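2-hydroxyisobutyryl-CoA mutase large subunit (PDB 4R3U) catalyses, together with its small cobalamin-binding subunit, the B12-dependent isomerisation of 2-hydroxyisobutyryl-CoA and (S)-3-hydroxybutyryl-CoA, and provides the substrate-binding part of the enzyme. Local coordinates at the interface of chains A and B. Coordinates in Å, arbitrary orientation; residue numbers count along the deposited sequence, not the author numbering. Chains: chain A/B, 2-hydroxyisobutyryl-CoA mutase large subunit.

Contact 1: the interface of chains A and B. Residues chain A 356, 359-360, 476-478; chain B 398, 401-402, 405-406.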
ATOM      1  N   VAL A 356       8.425   7.369   0.203  1.00 22.17           N
ATOM      2  CA  VAL A 356       7.080   7.359  -0.371  1.00 22.89           C
ATOM      3  C   VAL A 356       6.925   6.196  -1.393  1.00 23.12           C
ATOM      4  O   VAL A 356       5.820   5.702  -1.597  1.00 20.89           O
ATOM      5  CB  VAL A 356       6.779   8.784  -0.911  1.00 27.18           C
ATOM      6  CG1 VAL A 356       6.721   8.852  -2.426  1.00 27.36           C
ATOM      7  CG2 VAL A 356       5.546   9.341  -0.284  1.00 27.62           C
ATOM      8  N   VAL A 359       4.824   3.134  -0.386  1.00 21.36           N
ATOM      9  CA  VAL A 359       3.383   3.237  -0.686  1.00 21.16           C
ATOM     10  C   VAL A 359       3.109   2.774  -2.128  1.00 24.41           C
ATOM     11  O   VAL A 359       2.225   1.961  -2.342  1.00 25.15           O
ATOM     12  CB  VAL A 359       2.818   4.665  -0.446  1.00 24.38           C
ATOM     13  CG1 VAL A 359       1.311   4.755  -0.796  1.00 23.93           C
ATOM     14  CG2 VAL A 359       3.074   5.143   0.981  1.00 24.27           C
ATOM     15  N   ARG A 360       3.858   3.307  -3.098  1.00 21.88           N
ATOM     16  CA  ARG A 360       3.759   3.011  -4.521  1.00 20.99           C
ATOM     17  C   ARG A 360       3.893   1.527  -4.760  1.00 24.23           C
ATOM     18  O   ARG A 360       3.046   0.948  -5.436  1.00 26.03           O
ATOM     19  CB  ARG A 360       4.873   3.747  -5.293  1.00 20.61           C
ATOM     20  CG  ARG A 360       4.709   5.257  -5.339  1.00 17.74           C
ATOM     21  CD  ARG A 360       5.820   5.898  -6.129  1.00 14.00           C
ATOM     22  NE  ARG A 360       5.505   7.288  -6.438  1.00 19.24           N
ATOM     23  CZ  ARG A 360       6.243   8.335  -6.106  1.00 27.67           C
ATOM     24  NH1 ARG A 360       7.384   8.171  -5.450  1.00 20.54           N
ATOM     25  NH2 ARG A 360       5.848   9.561  -6.439  1.00 19.61           N
ATOM     26  N   PRO A 476       0.501  13.296 -12.770  1.00 24.85           N
ATOM     27  CA  PRO A 476       1.026  13.630 -11.437  1.00 24.04           C
ATOM     28  C   PRO A 476       2.075  12.639 -10.969  1.00 26.85           C
ATOM     29  O   PRO A 476       1.914  11.398 -11.092  1.00 25.53           O
ATOM     30  CB  PRO A 476      -0.222  13.601 -10.536  1.00 24.66           C
ATOM     31  CG  PRO A 476      -1.404  13.453 -11.464  1.00 27.45           C
ATOM     32  CD  PRO A 476      -0.885  12.794 -12.691  1.00 24.51           C
ATOM     33  N   VAL A 477       3.201  13.196 -10.506  1.00 24.40           N
ATOM     34  CA  VAL A 477       4.308  12.424  -9.934  1.00 22.52           C
ATOM     35  C   VAL A 477       4.662  13.133  -8.611  1.00 25.87           C
ATOM     36  O   VAL A 477       5.279  14.206  -8.617  1.00 26.25           O
ATOM     37  CB  VAL A 477       5.513  12.153 -10.881  1.00 23.76           C
ATOM     38  CG1 VAL A 477       6.605  11.366 -10.157  1.00 22.79           C
ATOM     39  CG2 VAL A 477       5.068  11.395 -12.128  1.00 23.21           C
ATOM     40  N   ILE A 478       4.177  12.553  -7.489  1.00 22.81           N
ATOM     41  CA  ILE A 478       4.383  13.071  -6.138  1.00 22.98           C
ATOM     42  C   ILE A 478       5.909  13.163  -5.851  1.00 28.90           C
ATOM     43  O   ILE A 478       6.655  12.205  -6.105  1.00 28.39           O
ATOM     44  CB  ILE A 478       3.589  12.250  -5.053  1.00 23.27           C
ATOM     45  CG1 ILE A 478       2.082  12.003  -5.394  1.00 22.85           C
ATOM     46  CG2 ILE A 478       3.754  12.808  -3.660  1.00 21.22           C
ATOM     47  CD1 ILE A 478       1.161  13.221  -5.684  1.00 21.93           C
TER
ATOM     48  N   ARG B 398       1.160  11.802   2.067  1.00 17.18           N
ATOM     49  CA  ARG B 398       1.728  11.345   0.795  1.00 16.41           C
ATOM     50  C   ARG B 398       1.064  10.051   0.332  1.00 18.34           C
ATOM     51  O   ARG B 398       0.847   9.862  -0.874  1.00 17.49           O
ATOM     52  CB  ARG B 398       3.263  11.199   0.870  1.00 14.11           C
ATOM     53  CG  ARG B 398       4.047  12.492   1.099  1.00 16.74           C
ATOM     54  CD  ARG B 398       3.983  13.499  -0.035  1.00 22.08           C
ATOM     55  NE  ARG B 398       4.616  14.754   0.359  1.00 26.00           N
ATOM     56  CZ  ARG B 398       3.964  15.828   0.805  1.00 36.55           C
ATOM     57  NH1 ARG B 398       2.642  15.821   0.905  1.00 17.32           N
ATOM     58  NH2 ARG B 398       4.632  16.919   1.151  1.00 21.90           N
ATOM     59  N   GLN B 401      -2.326  11.063  -1.164  1.00 17.06           N
ATOM     60  CA  GLN B 401      -1.995  11.788  -2.409  1.00 16.22           C
ATOM     61  C   GLN B 401      -1.526  10.864  -3.531  1.00 20.82           C
ATOM     62  O   GLN B 401      -1.846  11.143  -4.661  1.00 22.04           O
ATOM     63  CB  GLN B 401      -0.976  12.889  -2.130  1.00 15.59           C
ATOM     64  CG  GLN B 401      -1.535  13.950  -1.163  1.00 13.97           C
ATOM     65  CD  GLN B 401      -0.457  14.688  -0.401  1.00 30.00           C
ATOM     66  OE1 GLN B 401       0.736  14.331  -0.415  1.00 30.23           O
ATOM     67  NE2 GLN B 401      -0.856  15.727   0.299  1.00 17.06           N
ATOM     68  N   ILE B 402      -0.822   9.747  -3.216  1.00 18.89           N
ATOM     69  CA  ILE B 402      -0.403   8.735  -4.181  1.00 19.23           C
ATOM     70  C   ILE B 402      -1.623   7.949  -4.683  1.00 22.72           C
ATOM     71  O   ILE B 402      -1.740   7.699  -5.889  1.00 23.51           O
ATOM     72  CB  ILE B 402       0.757   7.841  -3.607  1.00 21.30           C
ATOM     73  CG1 ILE B 402       2.122   8.562  -3.824  1.00 21.87           C
ATOM     74  CG2 ILE B 402       0.798   6.426  -4.239  1.00 19.51           C
ATOM     75  CD1 ILE B 402       3.149   8.244  -2.894  1.00 22.11           C
ATOM     76  N   GLU B 405      -3.773  10.578  -6.736  1.00 22.75           N
ATOM     77  CA  GLU B 405      -3.206  11.086  -7.979  1.00 21.79           C
ATOM     78  C   GLU B 405      -2.458  10.091  -8.858  1.00 23.67           C
ATOM     79  O   GLU B 405      -2.409  10.305 -10.064  1.00 24.52           O
ATOM     80  CB  GLU B 405      -2.350  12.334  -7.711  1.00 22.66           C
ATOM     81  CG  GLU B 405      -3.049  13.394  -6.873  1.00 24.78           C
ATOM     82  CD  GLU B 405      -2.430  14.775  -6.896  1.00 39.76           C
ATOM     83  OE1 GLU B 405      -2.057  15.254  -7.992  1.00 33.15           O
ATOM     84  OE2 GLU B 405      -2.345  15.393  -5.812  1.00 39.05           O
ATOM     85  N   GLU B 406      -1.869   9.044  -8.297  1.00 19.48           N
ATOM     86  CA  GLU B 406      -1.060   8.142  -9.110  1.00 20.22           C
ATOM     87  C   GLU B 406      -1.656   6.787  -9.458  1.00 25.37           C
ATOM     88  O   GLU B 406      -1.251   6.188 -10.462  1.00 25.76           O
ATOM     89  CB  GLU B 406       0.327   7.955  -8.473  1.00 20.37           C
ATOM     90  CG  GLU B 406       1.138   9.230  -8.343  1.00 18.75           C
ATOM     91  CD  GLU B 406       2.593   8.943  -8.056  1.00 28.94           C
ATOM     92  OE1 GLU B 406       2.955   7.759  -7.889  1.00 25.06           O
ATOM     93  OE2 GLU B 406       3.365   9.912  -7.924  1.00 27.66           O
TER
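A:Arg360 meets B:Glu406 side-on at the two-fold interface between the two large subunits of the tetramer, its guanidinium and the carboxylate lying nearly coplanar, with planes 18° apart. Each of two nitrogens takes one oxygen in a paired salt bridge: A:Arg360 NE reaches B:Glu406 OE1 at 3.0 Å, on the syn lone pair, and A:Arg360 NH2 reaches B:Glu406 OE2 at 2.9 Å, again from the syn side. Both bonds are practically straight, and both acceptors lie in the guanidinium plane. The arginine gets there with an extended chain from CG to NE (chi2 -179°), leaving helix 357-370 and crossing the side chain of B:Ile402 at about a right angle. B:Glu406 OE2 takes a further bond, from the backbone amide A:Ile478 N at 2.8 Å, which arrives nearly end-on to the C-O bond. A:Arg360 NH2 also donates to the carbonyl A:Ile478 O at 2.8 Å, so the loop around A:Ile478 is tied both to the arginine of its own chain and to the glutamate of the other. The bonds from A:Arg360 NE, A:Arg360 NH2 and A:Ile478 N would limit rotation of the carboxylate, just past the end of helix 390-405 of chain B.

Next to this polar group lies an apolar patch built on B:Ile402. Its CG1 branch stands anti to the carbonyl carbon (chi1 -84°) and carries B:Ile402 CD1 up to A:Val356 CG1 at 3.7 Å. CG2, the other branch, turns to A:Val359 CG1, while B:Ile402 CG1 packs along A:Ile478 CG1 at 3.8 Å. A:Ile478 spreads over the helix, its CG2 resting on the aliphatic CD of B:Arg398 and its CD1 near the backbone carbonyl of B:Gln401 and the carboxylate carbon of B:Glu405. B:Arg398 is bent at chi2, and its NH1 donates to B:Gln401 OE1. At the far margin A:Pro476 CB lies 3.8 Å from B:Glu405 CB.

Contact 2: the interface of chains A and B. Residues chain A 44-45, 49, 57-59; chain B 88-89, 92-93, 411.
In this acyl-CoA mutase large subunit, the contact joins an N-terminal segment of chain A to the substrate-binding loop of chain B that holds B:Pro88 and B:Thr89, the 3-10 helix 90-92 after it, and B:Asp411 from a separate loop. B:Arg92 reaches across from the 3-10 helix, and its guanidinium is sandwiched: A:Arg59 CA sits over the centre of one face, and A:Phe49 CD1 over the opposite face toward the rim. The phenyl ring is turned 51° to the guanidinium, so it leans on that face without stacking flat. A bend at chi3 (105°) turns the guanidinium into this slot. There B:Arg92 NH1 donates to A:Glu44 OE2 at 2.8 Å, approaching from above the carboxylate plane, and B:Arg92 NE is fixed by the carbonyl B:Asp411 O at 2.7 Å.

A:Glu44 is itself positioned from its own chain. A:Arg59 grips it side-on, with A:Arg59 NH2 2.7 Å from A:Glu44 OE1 and A:Arg59 NE 3.0 Å from A:Glu44 OE2, both on the syn side but tilted from the carboxylate plane. B:Thr89 OG1 bonds to A:Glu44 OE2 at 3.1 Å, over the carboxylate face opposite to B:Arg92 NH1. The two arginines stand almost perpendicular, their guanidinium planes 83° apart, and the carboxylate between them is likely to offset their like charges. An alanine in place of A:Glu44 would probably leave the charges of A:Arg59 and B:Arg92 facing each other without their shared mate and B:Thr89 without its acceptor across the interface.

Further along, the backbone A:Arg45 N donates to B:Arg92 O at 2.7 Å. The A:Arg45 side chain, also bent at chi3, lays one guanidinium face against A:Phe49 CE2 and directs A:Arg45 NH2 to B:Asp411 OD1, a salt bridge of 2.8 Å. B:Asp411 CG lies 3.5 Å from A:Phe49 CD2, above the rim of the ring on the face that B:Arg92 CG covers.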
ATOM      1  N   GLU A  44     -16.661  17.709 -13.015  1.00 36.76           N
ATOM      2  CA  GLU A  44     -15.575  16.757 -12.880  1.00 34.88           C
ATOM      3  C   GLU A  44     -14.258  17.367 -13.299  1.00 38.71           C
ATOM      4  O   GLU A  44     -14.270  18.384 -13.981  1.00 38.43           O
ATOM      5  CB  GLU A  44     -15.870  15.447 -13.615  1.00 34.79           C
ATOM      6  CG  GLU A  44     -16.978  14.689 -12.920  1.00 35.47           C
ATOM      7  CD  GLU A  44     -17.553  13.488 -13.620  1.00 39.55           C
ATOM      8  OE1 GLU A  44     -17.862  13.585 -14.829  1.00 31.65           O
ATOM      9  OE2 GLU A  44     -17.770  12.464 -12.935  1.00 36.77           O
ATOM     10  N   ARG A  45     -13.124  16.782 -12.846  1.00 34.99           N
ATOM     11  CA  ARG A  45     -11.788  17.298 -13.149  1.00 35.44           C
ATOM     12  C   ARG A  45     -11.440  17.280 -14.643  1.00 42.07           C
ATOM     13  O   ARG A  45     -10.721  18.174 -15.116  1.00 43.03           O
ATOM     14  CB  ARG A  45     -10.716  16.545 -12.365  1.00 34.65           C
ATOM     15  CG  ARG A  45     -10.725  16.811 -10.869  1.00 43.29           C
ATOM     16  CD  ARG A  45      -9.697  15.961 -10.132  1.00 39.95           C
ATOM     17  NE  ARG A  45     -10.098  14.557  -9.995  1.00 48.28           N
ATOM     18  CZ  ARG A  45      -9.569  13.542 -10.685  1.00 59.91           C
ATOM     19  NH1 ARG A  45      -8.631  13.769 -11.607  1.00 43.44           N
ATOM     20  NH2 ARG A  45      -9.992  12.296 -10.479  1.00 36.64           N
ATOM     21  N   PHE A  49     -11.961  10.858 -18.680  1.00 32.53           N
ATOM     22  CA  PHE A  49     -10.861  10.311 -17.906  1.00 29.77           C
ATOM     23  C   PHE A  49     -10.316   9.083 -18.644  1.00 33.35           C
ATOM     24  O   PHE A  49     -11.029   8.462 -19.441  1.00 33.08           O
ATOM     25  CB  PHE A  49     -11.303   9.956 -16.478  1.00 30.04           C
ATOM     26  CG  PHE A  49     -11.614  11.130 -15.566  1.00 30.33           C
ATOM     27  CD1 PHE A  49     -12.860  11.743 -15.591  1.00 32.64           C
ATOM     28  CD2 PHE A  49     -10.693  11.562 -14.627  1.00 29.05           C
ATOM     29  CE1 PHE A  49     -13.173  12.765 -14.700  1.00 33.40           C
ATOM     30  CE2 PHE A  49     -10.997  12.608 -13.760  1.00 30.82           C
ATOM     31  CZ  PHE A  49     -12.245  13.177 -13.775  1.00 30.02           C
ATOM     32  N   VAL A  57     -12.046   5.628 -19.702  1.00 31.46           N
ATOM     33  CA  VAL A  57     -12.858   5.027 -18.647  1.00 29.77           C
ATOM     34  C   VAL A  57     -14.197   5.732 -18.447  1.00 33.15           C
ATOM     35  O   VAL A  57     -14.287   6.958 -18.613  1.00 33.28           O
ATOM     36  CB  VAL A  57     -12.099   4.800 -17.320  1.00 32.08           C
ATOM     37  CG1 VAL A  57     -10.930   3.858 -17.524  1.00 30.70           C
ATOM     38  CG2 VAL A  57     -11.639   6.116 -16.686  1.00 31.78           C
ATOM     39  N   GLN A  58     -15.249   4.943 -18.132  1.00 28.04           N
ATOM     40  CA  GLN A  58     -16.582   5.486 -17.846  1.00 28.63           C
ATOM     41  C   GLN A  58     -16.633   5.950 -16.360  1.00 31.13           C
ATOM     42  O   GLN A  58     -15.826   5.486 -15.548  1.00 28.28           O
ATOM     43  CB  GLN A  58     -17.676   4.423 -18.083  1.00 30.81           C
ATOM     44  CG  GLN A  58     -17.779   3.901 -19.542  1.00 43.36           C
ATOM     45  CD  GLN A  58     -18.650   2.665 -19.684  1.00 47.38           C
ATOM     46  OE1 GLN A  58     -19.420   2.297 -18.800  1.00 48.42           O
ATOM     47  NE2 GLN A  58     -18.545   1.980 -20.791  1.00 36.78           N
ATOM     48  N   ARG A  59     -17.590   6.855 -16.013  1.00 27.06           N
ATOM     49  CA  ARG A  59     -17.832   7.346 -14.661  1.00 26.14           C
ATOM     50  C   ARG A  59     -18.065   6.162 -13.725  1.00 32.14           C
ATOM     51  O   ARG A  59     -17.504   6.124 -12.627  1.00 33.32           O
ATOM     52  CB  ARG A  59     -19.035   8.310 -14.652  1.00 25.90           C
ATOM     53  CG  ARG A  59     -19.473   8.802 -13.265  1.00 28.43           C
ATOM     54  CD  ARG A  59     -20.581   9.848 -13.335  1.00 33.53           C
ATOM     55  NE  ARG A  59     -20.150  11.029 -14.083  1.00 30.07           N
ATOM     56  CZ  ARG A  59     -20.489  11.300 -15.343  1.00 46.15           C
ATOM     57  NH1 ARG A  59     -21.333  10.510 -15.997  1.00 40.57           N
ATOM     58  NH2 ARG A  59     -19.999  12.371 -15.951  1.00 30.60           N
TER
ATOM     59  N   PRO B  88     -23.193  11.045  -7.034  1.00 35.25           N
ATOM     60  CA  PRO B  88     -23.130  10.386  -8.353  1.00 35.84           C
ATOM     61  C   PRO B  88     -21.820  10.576  -9.111  1.00 38.33           C
ATOM     62  O   PRO B  88     -21.633   9.934 -10.131  1.00 38.95           O
ATOM     63  CB  PRO B  88     -24.282  11.048  -9.111  1.00 39.18           C
ATOM     64  CG  PRO B  88     -24.342  12.418  -8.535  1.00 42.55           C
ATOM     65  CD  PRO B  88     -24.051  12.247  -7.076  1.00 36.23           C
ATOM     66  N   THR B  89     -20.956  11.483  -8.648  1.00 33.86           N
ATOM     67  CA  THR B  89     -19.710  11.890  -9.305  1.00 32.84           C
ATOM     68  C   THR B  89     -18.467  11.543  -8.511  1.00 34.72           C
ATOM     69  O   THR B  89     -17.365  11.440  -9.092  1.00 32.09           O
ATOM     70  CB  THR B  89     -19.808  13.370  -9.693  1.00 53.50           C
ATOM     71  OG1 THR B  89     -18.615  13.821 -10.273  1.00 68.63           O
ATOM     72  CG2 THR B  89     -20.250  14.239  -8.562  1.00 49.36           C
ATOM     73  N   ARG B  92     -14.297  11.919  -9.046  1.00 32.51           N
ATOM     74  CA  ARG B  92     -13.995  12.490 -10.369  1.00 32.91           C
ATOM     75  C   ARG B  92     -14.274  14.008 -10.317  1.00 37.24           C
ATOM     76  O   ARG B  92     -13.818  14.773 -11.181  1.00 36.50           O
ATOM     77  CB  ARG B  92     -14.870  11.858 -11.467  1.00 29.94           C
ATOM     78  CG  ARG B  92     -14.775  10.353 -11.572  1.00 23.96           C
ATOM     79  CD  ARG B  92     -15.915   9.824 -12.406  1.00 29.56           C
ATOM     80  NE  ARG B  92     -15.350   9.460 -13.686  1.00 36.71           N
ATOM     81  CZ  ARG B  92     -15.671  10.002 -14.840  1.00 51.66           C
ATOM     82  NH1 ARG B  92     -16.602  10.938 -14.904  1.00 46.27           N
ATOM     83  NH2 ARG B  92     -15.074   9.601 -15.948  1.00 39.19           N
ATOM     84  N   SER B  93     -15.079  14.417  -9.326  1.00 32.66           N
ATOM     85  CA  SER B  93     -15.484  15.795  -9.118  1.00 32.64           C
ATOM     86  C   SER B  93     -14.835  16.347  -7.856  1.00 35.73           C
ATOM     87  O   SER B  93     -14.227  17.404  -7.932  1.00 37.16           O
ATOM     88  CB  SER B  93     -16.995  15.903  -9.077  1.00 35.66           C
ATOM     89  OG  SER B  93     -17.403  17.235  -8.832  1.00 53.58           O
ATOM     90  N   ASP B 411     -10.817   7.698 -10.509  1.00 27.71           N
ATOM     91  CA  ASP B 411     -11.482   8.040 -11.780  1.00 28.07           C
ATOM     92  C   ASP B 411     -12.696   7.206 -12.192  1.00 31.76           C
ATOM     93  O   ASP B 411     -13.401   7.614 -13.105  1.00 33.22           O
ATOM     94  CB  ASP B 411     -10.454   8.184 -12.915  1.00 29.29           C
ATOM     95  CG  ASP B 411      -9.262   9.082 -12.597  1.00 34.71           C
ATOM     96  OD1 ASP B 411      -9.331   9.825 -11.606  1.00 34.30           O
ATOM     97  OD2 ASP B 411      -8.275   9.078 -13.386  1.00 40.72           O
TER

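The centres of the C-alpha atoms of contact 1 and contact 2 are about 19 Å apart, and the contacts share no residue. On chain B, B:Asp411 of contact 2 closely follows helix 390-405 and B:Glu406 of contact 1, while residues 88-93 come from a distant part of the sequence. On chain A, residues 356-360 and 476-478 serve contact 1, the N-terminal 44-59 contact 2. The two-fold symmetry repeats each contact with the chains exchanged, consistent with the two large subunits of the tetramer. Contact 2 includes residues that bind the CoA ester, so dimerisation may help hold that loop in place.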